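Local coordinates for cutm, flavoprotein of carbon monoxide dehydrogenase (PDB 1FFV) that binds FAD as the flavoprotein subunit of carbon monoxide dehydrogenase and probably passes electrons from CO oxidation on to an external acceptor, at residues Asn123-Pro126 with Ala127-Ile130. Sequence-based numbering, arbitrary orientation.
Sequences NDHP and ALSI. With FAD (flavin-adenine dinucleotide), chain J.
The imidazole of H125 is met obliquely by L128, whose CD1 lies 4.0 Å from ring atom ND1, while NE2 of H125 is hydrogen-bonded to E78. The second flat group is the flavin pyrimidine, gripped by D124 through two bonds: backbone N donates to FAD O2 (2.9 Å), and FAD N3 donates to carboxylate OD2 (2.8 Å, 161° at the hydrogen). K185 forms a salt bridge with OD2 and Y183 a hydrogen bond with OD1, so both carboxylate oxygens are held and its rotation is probably fixed. N123 CB lies 3.5 Å from FAD O2; an alanine here would keep CB but remove the amide, and would probably open a small gap beside the flavin's O2 edge. Helical bonding follows at once: L128 N reaches D124 O in the carbonyl plane (3.2 Å, 168°), while a water joins N123 O to A127 N. With chi1 at 68°, S129 OG swings back over its own backbone, within 2.7 Å of P126 O, to which it donates; that oxygen also accepts from I130 N. A flavin-binding turn thus runs directly into the buried helix 125-131, which packs against helix 112-117 through H125 and P126, strand 208-217 through A127 and I130, and F153 of strand 153-155.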
ATOM      1  N   ASN C 123     -20.913  -4.087  44.642  1.00 27.21           N
ATOM      2  CA  ASN C 123     -20.207  -5.367  44.662  1.00 26.13           C
ATOM      3  C   ASN C 123     -20.968  -6.444  45.459  1.00 25.82           C
ATOM      4  O   ASN C 123     -21.774  -6.124  46.337  1.00 25.22           O
ATOM      5  CB  ASN C 123     -18.789  -5.176  45.206  1.00 26.25           C
ATOM      6  CG  ASN C 123     -17.827  -4.576  44.175  1.00 26.12           C
ATOM      7  OD1 ASN C 123     -16.639  -4.475  44.464  1.00 27.20           O
ATOM      8  ND2 ASN C 123     -18.315  -4.209  42.996  1.00 24.71           N
ATOM      9  N   ASP C 124     -20.708  -7.712  45.150  1.00 25.48           N
ATOM     10  CA  ASP C 124     -21.398  -8.828  45.804  1.00 25.62           C
ATOM     11  C   ASP C 124     -20.757  -9.396  47.071  1.00 25.94           C
ATOM     12  O   ASP C 124     -21.463  -9.777  48.010  1.00 26.02           O
ATOM     13  CB  ASP C 124     -21.623  -9.965  44.803  1.00 25.34           C
ATOM     14  CG  ASP C 124     -22.448  -9.533  43.599  1.00 25.66           C
ATOM     15  OD1 ASP C 124     -23.624  -9.154  43.765  1.00 25.10           O
ATOM     16  OD2 ASP C 124     -21.915  -9.570  42.476  1.00 26.00           O
ATOM     17  N   HIS C 125     -19.430  -9.458  47.109  1.00 25.80           N
ATOM     18  CA  HIS C 125     -18.752 -10.008  48.275  1.00 25.94           C
ATOM     19  C   HIS C 125     -19.048  -9.326  49.595  1.00 25.88           C
ATOM     20  O   HIS C 125     -19.021  -9.983  50.632  1.00 26.39           O
ATOM     21  CB  HIS C 125     -17.248 -10.132  48.044  1.00 25.74           C
ATOM     22  CG  HIS C 125     -16.881 -11.312  47.209  1.00 26.32           C
ATOM     23  ND1 HIS C 125     -17.164 -12.605  47.594  1.00 26.49           N
ATOM     24  CD2 HIS C 125     -16.304 -11.400  45.990  1.00 26.60           C
ATOM     25  CE1 HIS C 125     -16.778 -13.439  46.646  1.00 26.39           C
ATOM     26  NE2 HIS C 125     -16.252 -12.734  45.662  1.00 27.09           N
ATOM     27  N   PRO C 126     -19.272  -7.994  49.596  1.00 25.53           N
ATOM     28  CA  PRO C 126     -19.568  -7.384  50.896  1.00 25.22           C
ATOM     29  C   PRO C 126     -20.758  -8.081  51.590  1.00 25.30           C
ATOM     30  O   PRO C 126     -20.611  -8.585  52.703  1.00 25.99           O
ATOM     31  CB  PRO C 126     -19.862  -5.931  50.523  1.00 24.90           C
ATOM     32  CG  PRO C 126     -18.891  -5.698  49.402  1.00 24.72           C
ATOM     33  CD  PRO C 126     -19.036  -6.955  48.572  1.00 24.69           C
ATOM     34  N   ALA C 127     -21.905  -8.179  50.919  1.00 25.07           N
ATOM     35  CA  ALA C 127     -23.067  -8.839  51.524  1.00 25.20           C
ATOM     36  C   ALA C 127     -22.776 -10.314  51.799  1.00 25.20           C
ATOM     37  O   ALA C 127     -23.134 -10.834  52.852  1.00 25.41           O
ATOM     38  CB  ALA C 127     -24.305  -8.700  50.637  1.00 24.93           C
ATOM     39  N   LEU C 128     -22.109 -10.973  50.859  1.00 25.04           N
ATOM     40  CA  LEU C 128     -21.761 -12.374  51.013  1.00 25.28           C
ATOM     41  C   LEU C 128     -20.894 -12.614  52.241  1.00 25.56           C
ATOM     42  O   LEU C 128     -21.115 -13.576  52.989  1.00 26.02           O
ATOM     43  CB  LEU C 128     -21.043 -12.881  49.762  1.00 25.46           C
ATOM     44  CG  LEU C 128     -21.920 -13.070  48.518  1.00 25.13           C
ATOM     45  CD1 LEU C 128     -21.048 -13.297  47.300  1.00 24.76           C
ATOM     46  CD2 LEU C 128     -22.870 -14.241  48.736  1.00 24.43           C
ATOM     47  N   SER C 129     -19.929 -11.729  52.468  1.00 25.29           N
ATOM     48  CA  SER C 129     -19.030 -11.873  53.604  1.00 25.44           C
ATOM     49  C   SER C 129     -19.764 -11.733  54.932  1.00 25.61           C
ATOM     50  O   SER C 129     -19.399 -12.372  55.916  1.00 25.46           O
ATOM     51  CB  SER C 129     -17.870 -10.875  53.517  1.00 25.67           C
ATOM     52  OG  SER C 129     -18.314  -9.544  53.689  1.00 26.51           O
ATOM     53  N   ILE C 130     -20.801 -10.901  54.949  1.00 25.96           N
ATOM     54  CA  ILE C 130     -21.606 -10.694  56.148  1.00 25.85           C
ATOM     55  C   ILE C 130     -22.448 -11.951  56.410  1.00 26.31           C
ATOM     56  O   ILE C 130     -22.473 -12.473  57.524  1.00 26.55           O
ATOM     57  CB  ILE C 130     -22.515  -9.452  55.988  1.00 25.87           C
ATOM     58  CG1 ILE C 130     -21.649  -8.191  55.868  1.00 25.66           C
ATOM     59  CG2 ILE C 130     -23.497  -9.338  57.152  1.00 25.61           C
ATOM     60  CD1 ILE C 130     -22.422  -6.908  55.624  1.00 25.28           C
TER
HETATM   61  PA  FAD J1922      -8.608  -3.546  42.306  1.00 29.21           P
HETATM   62  O1A FAD J1922      -7.166  -3.359  42.545  1.00 29.41           O
HETATM   63  O2A FAD J1922      -9.141  -3.165  41.120  1.00 30.00           O
HETATM   64  O5B FAD J1922      -9.223  -2.725  43.391  1.00 29.44           O
HETATM   65  C5B FAD J1922      -8.887  -2.956  44.744  1.00 30.73           C
HETATM   66  C4B FAD J1922      -9.295  -1.724  45.542  1.00 30.24           C
HETATM   67  O4B FAD J1922      -9.146  -2.160  46.928  1.00 29.94           O
HETATM   68  C3B FAD J1922      -8.345  -0.556  45.506  1.00 30.34           C
HETATM   69  O3B FAD J1922      -8.777   0.598  46.131  1.00 29.91           O
HETATM   70  C2B FAD J1922      -7.118  -1.231  46.080  1.00 29.66           C
HETATM   71  O2B FAD J1922      -6.150  -0.293  46.407  1.00 30.02           O
HETATM   72  C1B FAD J1922      -7.702  -1.932  47.267  1.00 29.68           C
HETATM   73  N9A FAD J1922      -7.227  -3.279  47.528  1.00 29.29           N
HETATM   74  C8A FAD J1922      -7.193  -4.339  46.657  1.00 28.92           C
HETATM   75  N7A FAD J1922      -6.702  -5.445  47.210  1.00 29.07           N
HETATM   76  C5A FAD J1922      -6.399  -5.083  48.497  1.00 28.88           C
HETATM   77  C6A FAD J1922      -5.845  -5.841  49.610  1.00 28.68           C
HETATM   78  N6A FAD J1922      -5.505  -7.100  49.549  1.00 28.45           N
HETATM   79  N1A FAD J1922      -5.688  -5.121  50.757  1.00 29.19           N
HETATM   80  C2A FAD J1922      -6.029  -3.817  50.864  1.00 28.87           C
HETATM   81  N3A FAD J1922      -6.544  -3.049  49.907  1.00 29.60           N
HETATM   82  C4A FAD J1922      -6.720  -3.728  48.736  1.00 29.04           C
HETATM   83  N1  FAD J1922     -17.929  -7.000  41.101  1.00 29.93           N
HETATM   84  C2  FAD J1922     -18.972  -7.560  41.696  1.00 29.80           C
HETATM   85  O2  FAD J1922     -18.970  -7.786  42.860  1.00 30.34           O
HETATM   86  N3  FAD J1922     -20.148  -7.922  40.995  1.00 29.58           N
HETATM   87  C4  FAD J1922     -20.270  -7.709  39.649  1.00 29.96           C
HETATM   88  O4  FAD J1922     -21.293  -8.036  39.082  1.00 30.70           O
HETATM   89  C4X FAD J1922     -19.138  -7.090  38.980  1.00 30.09           C
HETATM   90  N5  FAD J1922     -19.201  -6.856  37.666  1.00 29.50           N
HETATM   91  C5X FAD J1922     -18.116  -6.278  37.085  1.00 29.49           C
HETATM   92  C6  FAD J1922     -18.197  -6.038  35.713  1.00 28.92           C
HETATM   93  C7  FAD J1922     -17.171  -5.464  35.032  1.00 29.44           C
HETATM   94  C7M FAD J1922     -17.291  -5.214  33.548  1.00 29.82           C
HETATM   95  C8  FAD J1922     -15.964  -5.093  35.722  1.00 29.34           C
HETATM   96  C8M FAD J1922     -14.809  -4.451  34.990  1.00 28.68           C
HETATM   97  C9  FAD J1922     -15.862  -5.331  37.101  1.00 29.43           C
HETATM   98  C9A FAD J1922     -16.925  -5.918  37.776  1.00 29.73           C
HETATM   99  N10 FAD J1922     -16.889  -6.183  39.175  1.00 29.77           N
HETATM  100  C10 FAD J1922     -17.955  -6.751  39.772  1.00 29.94           C
HETATM  101  C1' FAD J1922     -15.647  -5.849  39.947  1.00 30.05           C
HETATM  102  C2' FAD J1922     -14.508  -6.903  40.331  1.00 30.24           C
HETATM  103  O2' FAD J1922     -15.566  -7.716  40.763  1.00 30.18           O
HETATM  104  C3' FAD J1922     -13.888  -5.706  41.026  1.00 31.08           C
HETATM  105  O3' FAD J1922     -13.005  -6.368  40.091  1.00 31.07           O
HETATM  106  C4' FAD J1922     -12.687  -5.869  41.931  1.00 30.88           C
HETATM  107  O4' FAD J1922     -13.786  -5.126  42.553  1.00 30.48           O
HETATM  108  C5' FAD J1922     -11.894  -4.750  42.617  1.00 30.09           C
HETATM  109  O5' FAD J1922     -11.116  -6.140  42.852  1.00 29.13           O
HETATM  110  P   FAD J1922      -9.717  -6.208  42.236  1.00 28.06           P
HETATM  111  O1P FAD J1922      -9.158  -7.560  42.734  1.00 28.43           O
HETATM  112  O2P FAD J1922      -9.704  -6.092  40.856  1.00 29.20           O
HETATM  113  O3P FAD J1922      -8.959  -5.047  42.733  1.00 29.34           O
HETATM  114  O   HOH W   1     -22.954  -6.773  48.702  1.00 28.52           O